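Local coordinates for FixK2 protein (Bradyrhizobium japonicum, PDB 4I2O), which binds DNA as a transcription factor of the CRP/FNR superfamily and is associated with nitrogen fixation, at residues Gly140-Arg143 against His144-His148. The protein carries 1 engineered substitution. Numbering follows the deposited sequence.
Sequences GELR and HAEDH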
ATOM      1  N   GLY A 140       0.401   6.361  -9.089  1.00 19.89           N
ATOM      2  CA  GLY A 140      -0.960   6.590  -8.599  1.00 20.86           C
ATOM      3  C   GLY A 140      -1.445   5.392  -7.825  1.00 23.32           C
ATOM      4  O   GLY A 140      -2.189   5.566  -6.844  1.00 20.27           O
ATOM      5  N   GLU A 141      -1.061   4.181  -8.257  1.00 22.70           N
ATOM      6  CA  GLU A 141      -1.377   2.960  -7.485  1.00 20.06           C
ATOM      7  C   GLU A 141      -0.721   2.978  -6.118  1.00 17.11           C
ATOM      8  O   GLU A 141      -1.332   2.600  -5.098  1.00 18.72           O
ATOM      9  CB  GLU A 141      -0.866   1.729  -8.239  1.00 16.57           C
ATOM     10  CG  GLU A 141      -1.702   1.491  -9.529  1.00 19.09           C
ATOM     11  CD  GLU A 141      -1.166   0.277 -10.309  1.00 37.75           C
ATOM     12  OE1 GLU A 141      -1.265  -0.854  -9.794  1.00 50.45           O
ATOM     13  OE2 GLU A 141      -0.659   0.469 -11.418  1.00 44.99           O
ATOM     14  N   LEU A 142       0.537   3.441  -6.077  1.00 15.10           N
ATOM     15  CA  LEU A 142       1.252   3.579  -4.813  1.00 16.92           C
ATOM     16  C   LEU A 142       0.562   4.591  -3.854  1.00 15.39           C
ATOM     17  O   LEU A 142       0.440   4.326  -2.614  1.00 16.68           O
ATOM     18  CB  LEU A 142       2.706   3.960  -5.089  1.00 14.28           C
ATOM     19  CG  LEU A 142       3.576   4.195  -3.828  1.00 20.58           C
ATOM     20  CD1 LEU A 142       3.684   2.958  -2.903  1.00 20.81           C
ATOM     21  CD2 LEU A 142       4.994   4.673  -4.267  1.00 19.97           C
ATOM     22  N   ARG A 143       0.126   5.725  -4.375  1.00 16.77           N
ATOM     23  CA  ARG A 143      -0.527   6.731  -3.555  1.00 22.97           C
ATOM     24  C   ARG A 143      -1.808   6.112  -2.994  1.00 20.52           C
ATOM     25  O   ARG A 143      -2.090   6.243  -1.807  1.00 15.93           O
ATOM     26  CB  ARG A 143      -0.859   7.952  -4.393  1.00 25.38           C
ATOM     27  CG  ARG A 143      -1.610   9.057  -3.646  1.00 25.45           C
ATOM     28  CD  ARG A 143      -1.779  10.311  -4.542  1.00 64.74           C
ATOM     29  NE  ARG A 143      -2.573  10.024  -5.743  1.00 67.70           N
ATOM     30  CZ  ARG A 143      -2.104   9.953  -6.996  1.00 66.50           C
ATOM     31  NH1 ARG A 143      -0.803  10.172  -7.279  1.00 66.92           N
ATOM     32  NH2 ARG A 143      -2.953   9.661  -7.982  1.00 60.34           N
ATOM     33  N   HIS A 144      -2.570   5.404  -3.835  1.00 17.91           N
ATOM     34  CA  HIS A 144      -3.767   4.742  -3.299  1.00 18.32           C
ATOM     35  C   HIS A 144      -3.446   3.732  -2.175  1.00 19.18           C
ATOM     36  O   HIS A 144      -4.147   3.717  -1.156  1.00 18.17           O
ATOM     37  CB  HIS A 144      -4.512   4.038  -4.440  1.00 16.43           C
ATOM     38  CG  HIS A 144      -5.907   3.598  -4.075  1.00 20.13           C
ATOM     39  ND1 HIS A 144      -6.148   2.410  -3.444  1.00 21.24           N
ATOM     40  CD2 HIS A 144      -7.118   4.187  -4.278  1.00 24.52           C
ATOM     41  CE1 HIS A 144      -7.471   2.289  -3.223  1.00 20.31           C
ATOM     42  NE2 HIS A 144      -8.070   3.344  -3.734  1.00 22.73           N
ATOM     43  N   ALA A 145      -2.383   2.934  -2.346  1.00 15.67           N
ATOM     44  CA  ALA A 145      -2.020   1.900  -1.399  1.00 19.10           C
ATOM     45  C   ALA A 145      -1.527   2.547  -0.117  1.00 17.14           C
ATOM     46  O   ALA A 145      -1.857   2.033   0.978  1.00 17.03           O
ATOM     47  CB  ALA A 145      -0.928   0.918  -1.994  1.00 17.03           C
ATOM     48  N   GLU A 146      -0.769   3.639  -0.225  1.00 16.11           N
ATOM     49  CA  GLU A 146      -0.329   4.387   0.998  1.00 17.47           C
ATOM     50  C   GLU A 146      -1.508   4.883   1.836  1.00 20.00           C
ATOM     51  O   GLU A 146      -1.574   4.697   3.079  1.00 18.45           O
ATOM     52  CB  GLU A 146       0.583   5.573   0.615  1.00 24.46           C
ATOM     53  CG  GLU A 146       1.961   5.099   0.072  1.00 26.15           C
ATOM     54  CD  GLU A 146       2.780   6.188  -0.608  1.00 29.45           C
ATOM     55  OE1 GLU A 146       2.224   7.243  -1.029  1.00 24.33           O
ATOM     56  OE2 GLU A 146       4.023   6.006  -0.686  1.00 29.21           O
ATOM     57  N   ASP A 147      -2.470   5.500   1.178  1.00 17.10           N
ATOM     58  CA  ASP A 147      -3.669   5.949   1.893  1.00 16.39           C
ATOM     59  C   ASP A 147      -4.373   4.754   2.471  1.00 18.05           C
ATOM     60  O   ASP A 147      -4.920   4.827   3.611  1.00 17.81           O
ATOM     61  CB  ASP A 147      -4.646   6.669   0.915  1.00 22.53           C
ATOM     62  CG  ASP A 147      -4.171   8.056   0.510  1.00 33.31           C
ATOM     63  OD1 ASP A 147      -3.256   8.616   1.163  1.00 36.39           O
ATOM     64  OD2 ASP A 147      -4.747   8.612  -0.466  1.00 29.62           O
ATOM     65  N   HIS A 148      -4.449   3.659   1.683  1.00 17.68           N
ATOM     66  CA  HIS A 148      -5.171   2.480   2.152  1.00 17.92           C
ATOM     67  C   HIS A 148      -4.445   1.803   3.320  1.00 20.07           C
ATOM     68  O   HIS A 148      -5.103   1.254   4.210  1.00 17.94           O
ATOM     69  CB  HIS A 148      -5.412   1.480   1.048  1.00 16.39           C
ATOM     70  CG  HIS A 148      -6.719   0.816   1.155  1.00 20.93           C
ATOM     71  ND1 HIS A 148      -7.914   1.513   1.310  1.00 20.86           N
ATOM     72  CD2 HIS A 148      -7.044  -0.494   1.124  1.00 21.11           C
ATOM     73  CE1 HIS A 148      -8.893   0.644   1.438  1.00 24.22           C
ATOM     74  NE2 HIS A 148      -8.398  -0.584   1.305  1.00 20.85           N
TER
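The long helix 128-154, the dimerization helix of the CRP/FNR fold, brings Leu142 and Glu146 together one turn apart. Four consecutive i to i+4 backbone bonds carry this turn, from Gly140 O to His144 N through Arg143 O to Asp147 N; the shortest joins Glu146 N to Leu142 O at 2.8 Å. From the same residue the Glu146 side chain runs back along the helix toward Leu142. Its CG lies anti to the carbonyl carbon (chi1 -69°), 3.2 Å from Leu142 O; the extended chain then carries the carboxylate to the leucine branch point, with OE2 3.7 Å from Leu142 CG. Cutting Glu146 back to an alanine is likely to leave the Leu142 isobutyl group without this flank and to weaken the packing on Leu102 of the second subunit. Leu142 and Ala145 face that subunit too, packing on its Glu141 and Ala145. Elsewhere around the helix, His144 NE2 is hydrogen-bonded to Glu167 OE2 and His148 stacks on Tyr190, whereas Arg143 NE and Asp147 OD2 stay 5.9 Å apart. Glu146 is thus buried at a subunit interface with its carboxylate against a leucine, an apolar flank that would probably make its charge costlier to keep.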